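Local coordinates for iron-sulfur cluster assembly scaffold protein IscU (PDB 1SU0) that probably serves as a scaffold on which IscS assembles iron-sulfur clusters before they are handed on to other proteins, and binds one zinc ion in this crystal, at residues 26-32 with 45-49; 32-36 with 133-138. All blocks are in the same frame, centred on the assembly; numbering follows the deposited sequence.

Contact 1 (26-32 with 45-49); sequences QLDGVEA and SLTVK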
ATOM      1  N   GLN A  26       2.823 -10.637 -10.268  1.00 26.01           N
ATOM      2  CA  GLN A  26       1.462 -11.143 -10.128  1.00 25.76           C
ATOM      3  C   GLN A  26       1.505 -12.600  -9.693  1.00 25.72           C
ATOM      4  O   GLN A  26       2.380 -13.357 -10.123  1.00 25.85           O
ATOM      5  CB  GLN A  26       0.704 -11.038 -11.471  1.00 25.67           C
ATOM      6  CG  GLN A  26       0.750  -9.649 -12.148  1.00 24.80           C
ATOM      7  CD  GLN A  26      -0.260  -8.662 -11.583  1.00 23.30           C
ATOM      8  OE1 GLN A  26       0.055  -7.863 -10.684  1.00 21.60           O
ATOM      9  NE2 GLN A  26      -1.473  -8.702 -12.119  1.00 21.77           N
ATOM     10  N   LEU A  27       0.539 -12.982  -8.862  1.00 25.56           N
ATOM     11  CA  LEU A  27       0.377 -14.358  -8.413  1.00 25.48           C
ATOM     12  C   LEU A  27      -0.400 -15.169  -9.443  1.00 25.50           C
ATOM     13  O   LEU A  27      -1.279 -14.640 -10.129  1.00 25.25           O
ATOM     14  CB  LEU A  27      -0.374 -14.387  -7.082  1.00 25.63           C
ATOM     15  CG  LEU A  27       0.213 -13.598  -5.908  1.00 25.33           C
ATOM     16  CD1 LEU A  27      -0.668 -13.779  -4.674  1.00 24.76           C
ATOM     17  CD2 LEU A  27       1.649 -14.008  -5.612  1.00 24.98           C
ATOM     18  N   ASP A  28      -0.082 -16.459  -9.524  1.00 25.62           N
ATOM     19  CA  ASP A  28      -0.664 -17.348 -10.530  1.00 25.78           C
ATOM     20  C   ASP A  28      -2.040 -17.871 -10.124  1.00 25.82           C
ATOM     21  O   ASP A  28      -2.262 -18.193  -8.961  1.00 25.94           O
ATOM     22  CB  ASP A  28       0.271 -18.533 -10.802  1.00 25.89           C
ATOM     23  CG  ASP A  28       1.374 -18.192 -11.787  1.00 26.01           C
ATOM     24  OD1 ASP A  28       2.020 -17.136 -11.603  1.00 26.13           O
ATOM     25  OD2 ASP A  28       1.656 -18.913 -12.774  1.00 25.87           O
ATOM     26  N   GLY A  29      -2.950 -17.961 -11.094  1.00 25.87           N
ATOM     27  CA  GLY A  29      -4.302 -18.452 -10.871  1.00 25.88           C
ATOM     28  C   GLY A  29      -5.151 -17.598  -9.941  1.00 25.98           C
ATOM     29  O   GLY A  29      -6.093 -18.108  -9.335  1.00 25.97           O
ATOM     30  N   VAL A  30      -4.827 -16.308  -9.838  1.00 26.12           N
ATOM     31  CA  VAL A  30      -5.479 -15.394  -8.896  1.00 26.29           C
ATOM     32  C   VAL A  30      -6.006 -14.155  -9.617  1.00 26.44           C
ATOM     33  O   VAL A  30      -5.219 -13.342 -10.111  1.00 26.95           O
ATOM     34  CB  VAL A  30      -4.496 -14.937  -7.785  1.00 26.31           C
ATOM     35  CG1 VAL A  30      -5.091 -13.803  -6.948  1.00 26.11           C
ATOM     36  CG2 VAL A  30      -4.113 -16.112  -6.888  1.00 26.37           C
ATOM     37  N   GLU A  31      -7.329 -14.006  -9.656  1.00 26.50           N
ATOM     38  CA  GLU A  31      -7.972 -12.886 -10.338  1.00 26.46           C
ATOM     39  C   GLU A  31      -7.514 -11.591  -9.695  1.00 26.45           C
ATOM     40  O   GLU A  31      -7.733 -11.371  -8.512  1.00 26.53           O
ATOM     41  CB  GLU A  31      -9.501 -12.993 -10.261  1.00 26.73           C
ATOM     42  CG  GLU A  31     -10.132 -14.069 -11.155  1.00 26.73           C
ATOM     43  CD  GLU A  31     -10.766 -15.211 -10.360  1.00 27.47           C
ATOM     44  OE1 GLU A  31     -10.128 -15.694  -9.388  1.00 28.19           O
ATOM     45  OE2 GLU A  31     -11.899 -15.639 -10.701  1.00 27.33           O
ATOM     46  N   ALA A  32      -6.863 -10.744 -10.484  1.00 26.58           N
ATOM     47  CA  ALA A  32      -6.234  -9.530  -9.976  1.00 26.48           C
ATOM     48  C   ALA A  32      -7.255  -8.430  -9.767  1.00 26.64           C
ATOM     49  O   ALA A  32      -8.356  -8.485 -10.300  1.00 26.43           O
ATOM     50  CB  ALA A  32      -5.156  -9.059 -10.931  1.00 26.25           C
ATOM     51  N   SER A  45      -2.348  -3.593 -10.436  1.00 22.54           N
ATOM     52  CA  SER A  45      -2.988  -4.871 -10.536  1.00 22.87           C
ATOM     53  C   SER A  45      -2.461  -5.563  -9.309  1.00 23.49           C
ATOM     54  O   SER A  45      -1.260  -5.790  -9.195  1.00 24.00           O
ATOM     55  CB  SER A  45      -2.547  -5.571 -11.816  1.00 22.82           C
ATOM     56  OG  SER A  45      -3.138  -6.839 -11.972  1.00 21.96           O
ATOM     57  N   LEU A  46      -3.368  -5.856  -8.386  1.00 23.71           N
ATOM     58  CA  LEU A  46      -3.037  -6.409  -7.099  1.00 23.92           C
ATOM     59  C   LEU A  46      -3.712  -7.778  -6.993  1.00 24.03           C
ATOM     60  O   LEU A  46      -4.908  -7.860  -6.724  1.00 23.99           O
ATOM     61  CB  LEU A  46      -3.557  -5.454  -6.013  1.00 24.14           C
ATOM     62  CG  LEU A  46      -3.035  -5.516  -4.566  1.00 25.01           C
ATOM     63  CD1 LEU A  46      -4.154  -5.767  -3.592  1.00 24.75           C
ATOM     64  CD2 LEU A  46      -1.917  -6.537  -4.372  1.00 26.02           C
ATOM     65  N   THR A  47      -2.951  -8.840  -7.244  1.00 24.00           N
ATOM     66  CA  THR A  47      -3.408 -10.202  -6.970  1.00 23.87           C
ATOM     67  C   THR A  47      -3.235 -10.527  -5.489  1.00 24.24           C
ATOM     68  O   THR A  47      -2.139 -10.373  -4.951  1.00 24.44           O
ATOM     69  CB  THR A  47      -2.609 -11.231  -7.774  1.00 23.64           C
ATOM     70  OG1 THR A  47      -1.213 -11.074  -7.504  1.00 21.92           O
ATOM     71  CG2 THR A  47      -2.766 -11.014  -9.277  1.00 24.18           C
ATOM     72  N   VAL A  48      -4.297 -10.986  -4.832  1.00 24.35           N
ATOM     73  CA  VAL A  48      -4.184 -11.395  -3.430  1.00 24.62           C
ATOM     74  C   VAL A  48      -4.682 -12.820  -3.222  1.00 24.68           C
ATOM     75  O   VAL A  48      -5.779 -13.195  -3.662  1.00 24.38           O
ATOM     76  CB  VAL A  48      -4.938 -10.458  -2.476  1.00 24.61           C
ATOM     77  CG1 VAL A  48      -4.746 -10.898  -1.034  1.00 24.80           C
ATOM     78  CG2 VAL A  48      -4.457  -9.030  -2.648  1.00 24.93           C
ATOM     79  N   LYS A  49      -3.855 -13.595  -2.532  1.00 24.75           N
ATOM     80  CA  LYS A  49      -4.173 -14.963  -2.155  1.00 24.81           C
ATOM     81  C   LYS A  49      -4.598 -15.008  -0.686  1.00 24.73           C
ATOM     82  O   LYS A  49      -3.966 -14.391   0.167  1.00 24.68           O
ATOM     83  CB  LYS A  49      -2.938 -15.839  -2.375  1.00 24.84           C
ATOM     84  CG  LYS A  49      -3.144 -17.323  -2.153  1.00 24.76           C
ATOM     85  CD  LYS A  49      -1.878 -18.088  -2.504  1.00 24.63           C
ATOM     86  CE  LYS A  49      -1.998 -19.550  -2.135  1.00 24.79           C
ATOM     87  NZ  LYS A  49      -3.093 -20.216  -2.889  1.00 24.87           N
TER

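Contact 2 (32-36 with 133-138); sequences AVQLN and NALKEA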
ATOM      1  N   ALA A  32      -6.863 -10.744 -10.484  1.00 26.58           N
ATOM      2  CA  ALA A  32      -6.234  -9.530  -9.976  1.00 26.48           C
ATOM      3  C   ALA A  32      -7.255  -8.430  -9.767  1.00 26.64           C
ATOM      4  O   ALA A  32      -8.356  -8.485 -10.300  1.00 26.43           O
ATOM      5  CB  ALA A  32      -5.156  -9.059 -10.931  1.00 26.25           C
ATOM      6  N   VAL A  33      -6.868  -7.425  -8.987  1.00 27.05           N
ATOM      7  CA  VAL A  33      -7.713  -6.267  -8.729  1.00 27.12           C
ATOM      8  C   VAL A  33      -7.017  -5.033  -9.269  1.00 27.38           C
ATOM      9  O   VAL A  33      -5.950  -4.645  -8.765  1.00 27.58           O
ATOM     10  CB  VAL A  33      -7.992  -6.080  -7.240  1.00 27.09           C
ATOM     11  CG1 VAL A  33      -8.846  -4.841  -7.020  1.00 27.02           C
ATOM     12  CG2 VAL A  33      -8.674  -7.331  -6.666  1.00 26.86           C
ATOM     13  N   GLN A  34      -7.631  -4.415 -10.277  1.00 27.01           N
ATOM     14  CA  GLN A  34      -7.066  -3.244 -10.908  1.00 26.83           C
ATOM     15  C   GLN A  34      -7.876  -1.987 -10.635  1.00 26.42           C
ATOM     16  O   GLN A  34      -9.069  -1.924 -10.910  1.00 26.89           O
ATOM     17  CB  GLN A  34      -6.940  -3.474 -12.409  1.00 27.36           C
ATOM     18  CG  GLN A  34      -5.608  -4.127 -12.818  1.00 28.89           C
ATOM     19  CD  GLN A  34      -5.789  -5.535 -13.372  1.00 30.82           C
ATOM     20  OE1 GLN A  34      -6.549  -6.329 -12.805  1.00 33.60           O
ATOM     21  NE2 GLN A  34      -5.100  -5.845 -14.473  1.00 29.14           N
ATOM     22  N   LEU A  35      -7.213  -1.004 -10.047  1.00 26.14           N
ATOM     23  CA  LEU A  35      -7.706   0.362  -9.966  1.00 25.84           C
ATOM     24  C   LEU A  35      -6.682   1.354 -10.531  1.00 25.60           C
ATOM     25  O   LEU A  35      -5.525   1.007 -10.760  1.00 24.69           O
ATOM     26  CB  LEU A  35      -7.996   0.732  -8.509  1.00 25.87           C
ATOM     27  CG  LEU A  35      -8.367  -0.381  -7.529  1.00 25.54           C
ATOM     28  CD1 LEU A  35      -8.649   0.259  -6.174  1.00 25.35           C
ATOM     29  CD2 LEU A  35      -9.559  -1.207  -8.008  1.00 25.86           C
ATOM     30  N   ASN A  36      -7.091   2.605 -10.711  1.00 25.69           N
ATOM     31  CA  ASN A  36      -6.166   3.595 -11.234  1.00 25.84           C
ATOM     32  C   ASN A  36      -6.325   5.041 -10.742  1.00 25.92           C
ATOM     33  O   ASN A  36      -7.212   5.376  -9.963  1.00 25.39           O
ATOM     34  CB  ASN A  36      -6.080   3.499 -12.787  1.00 25.83           C
ATOM     35  CG  ASN A  36      -7.380   3.855 -13.498  1.00 26.21           C
ATOM     36  OD1 ASN A  36      -8.043   2.986 -14.073  1.00 26.57           O
ATOM     37  ND2 ASN A  36      -7.716   5.143 -13.517  1.00 26.10           N
ATOM     38  N   ASN A 133      -6.603   0.789  -1.387  1.00 22.58           N
ATOM     39  CA  ASN A 133      -7.973   0.640  -1.891  1.00 22.63           C
ATOM     40  C   ASN A 133      -8.113  -0.544  -2.827  1.00 22.47           C
ATOM     41  O   ASN A 133      -9.182  -1.122  -2.934  1.00 22.25           O
ATOM     42  CB  ASN A 133      -8.437   1.937  -2.560  1.00 22.33           C
ATOM     43  CG  ASN A 133      -8.417   3.129  -1.596  1.00 22.60           C
ATOM     44  OD1 ASN A 133      -8.710   4.255  -1.983  1.00 21.32           O
ATOM     45  ND2 ASN A 133      -8.014   2.884  -0.346  1.00 21.92           N
ATOM     46  N   ALA A 134      -7.029  -0.926  -3.491  1.00 23.00           N
ATOM     47  CA  ALA A 134      -7.042  -2.134  -4.322  1.00 23.25           C
ATOM     48  C   ALA A 134      -7.045  -3.342  -3.402  1.00 23.47           C
ATOM     49  O   ALA A 134      -7.514  -4.417  -3.772  1.00 23.47           O
ATOM     50  CB  ALA A 134      -5.846  -2.178  -5.276  1.00 23.02           C
ATOM     51  N   LEU A 135      -6.517  -3.154  -2.200  1.00 23.98           N
ATOM     52  CA  LEU A 135      -6.578  -4.176  -1.185  1.00 24.25           C
ATOM     53  C   LEU A 135      -8.000  -4.288  -0.672  1.00 24.76           C
ATOM     54  O   LEU A 135      -8.539  -5.386  -0.611  1.00 24.98           O
ATOM     55  CB  LEU A 135      -5.626  -3.857  -0.029  1.00 24.15           C
ATOM     56  CG  LEU A 135      -5.604  -4.895   1.088  1.00 24.00           C
ATOM     57  CD1 LEU A 135      -5.348  -6.274   0.527  1.00 24.38           C
ATOM     58  CD2 LEU A 135      -4.542  -4.541   2.099  1.00 25.54           C
ATOM     59  N   LYS A 136      -8.606  -3.161  -0.296  1.00 25.25           N
ATOM     60  CA  LYS A 136      -9.981  -3.154   0.219  1.00 25.87           C
ATOM     61  C   LYS A 136     -10.914  -3.947  -0.702  1.00 26.00           C
ATOM     62  O   LYS A 136     -11.742  -4.746  -0.249  1.00 25.62           O
ATOM     63  CB  LYS A 136     -10.497  -1.722   0.341  1.00 26.09           C
ATOM     64  CG  LYS A 136      -9.930  -0.922   1.531  1.00 26.72           C
ATOM     65  CD  LYS A 136     -10.833   0.277   1.755  1.00 27.37           C
ATOM     66  CE  LYS A 136     -10.249   1.320   2.657  1.00 27.44           C
ATOM     67  NZ  LYS A 136     -11.013   2.587   2.417  1.00 28.14           N
ATOM     68  N   GLU A 137     -10.744  -3.737  -2.005  1.00 26.46           N
ATOM     69  CA  GLU A 137     -11.561  -4.406  -3.001  1.00 26.64           C
ATOM     70  C   GLU A 137     -11.264  -5.902  -3.052  1.00 26.25           C
ATOM     71  O   GLU A 137     -12.196  -6.722  -3.138  1.00 26.29           O
ATOM     72  CB  GLU A 137     -11.348  -3.783  -4.376  1.00 27.30           C
ATOM     73  CG  GLU A 137     -12.340  -2.675  -4.714  1.00 29.85           C
ATOM     74  CD  GLU A 137     -11.948  -1.337  -4.103  1.00 32.54           C
ATOM     75  OE1 GLU A 137     -11.673  -1.282  -2.871  1.00 32.22           O
ATOM     76  OE2 GLU A 137     -11.917  -0.343  -4.877  1.00 35.45           O
ATOM     77  N   ALA A 138      -9.976  -6.248  -3.000  1.00 25.43           N
ATOM     78  CA  ALA A 138      -9.536  -7.650  -3.041  1.00 25.31           C
ATOM     79  C   ALA A 138     -10.111  -8.500  -1.899  1.00 25.30           C
ATOM     80  O   ALA A 138     -10.585  -9.618  -2.102  1.00 25.18           O
ATOM     81  CB  ALA A 138      -8.024  -7.731  -3.043  1.00 24.98           C
TER

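Contact 1 (26-32 with 45-49)
L27 meets T47 by a hydrogen bond, and L27, V30 and A32 pack along the strand. The backbone N-H of L27 points almost straight at the T47 hydroxyl, with N to OG1 at 2.9 Å and an angle of 167° at the hydrogen. T47 carries OG1 between its backbone N and carbonyl carbon (chi1 56°), and both its branches face the loop: OG1 toward the N-H of L27, CG2 toward the V30 carbonyl and the A32 methyl. The same oxygen has a weak hydrogen bond to the carbonyl of A59 on strand 55-63, so this buried hydroxyl has a partner in the loop and another in the sheet.

The rest is van der Waals packing. V30 lays CG1 against the carbonyl oxygen of V48, at 3.4 Å, and also touches T47 CB at 3.7 Å. L27 reaches further along the strand, its CD1 meeting CB of K49 at 3.8 Å, with the two side chains at about a right angle. At the other end A32 places its CB 3.5 Å from T47 CG2 and beside the S45 hydroxyl.

Between L27 and V30 the chain reverses in a type II beta turn, with G29 at positive phi. The arrangement is a loop folded back over one face of an antiparallel sheet, just before it enters that sheet as the edge strand 33-36.

Contact 2 (32-36 with 133-138)
Strand 33-36 runs roughly antiparallel to helix 133-138, with 145° between their directions and 8.2 Å between the axes at closest approach; V33 and A134 lie nearest each other along the two backbones. V33 and L35, two residues apart on the strand, both direct their side chains at the helix, while the intervening Q34 points away from it.

V33 straddles one helical turn. With CG1 anti to the backbone N (chi1 179°), its two methyls divide the work: CG1 sits 3.5 Å from the O of A134 and also touches CB of E137 at 3.8 Å, and CG2 packs on CB of A138 at 3.7 Å. The carbonyl that CG1 meets is already engaged inside the helix, accepting the N-H of A138.

L35 works one step nearer the helix's N-terminal end. Its CD1 presses on the backbone where N133 joins A134, and the 3.4 Å to CA of A134 is tighter than an ordinary carbon-carbon contact. CG rests against the methyl of A134 at 3.8 Å, and CB of N133 borders CD1 at 4.0 Å. As modelled, the E137 carboxylate comes back toward L35 CD1, though its exact placing is doubtful. The far side of the helix belongs to other partners: L135 turns from the strand to M75 and V79 of helix 66-79 and A87 of helix 84-97.

The join is therefore van der Waals packing, largely of aliphatic groups on helix backbone and methyls, with the CB of E137 beside V33. The small side chains of A134 and A138 are consistent with this close approach of V33 and L35 to the helix backbone.

Overall arrangement
From the N terminus, the chain leaves helix 8-19, makes the loop of contact 1 and passes through A32, shared by both contacts, into strand 33-36. It then turns back as strand 43-50, and contact 1 closes this short loop by setting 26-32 on 45-49. Contact 2 closes a far longer one, since 96 residues, including strand 55-63 and helices 66-79 and 84-97, intervene before 133-138. The two closures cross along the chain. L46 joins them: its N probably hydrogen-bonds to the V33 carbonyl, and its CD1 packs on helix 122-139. Together they tie loop and terminal helix to the same antiparallel sheet.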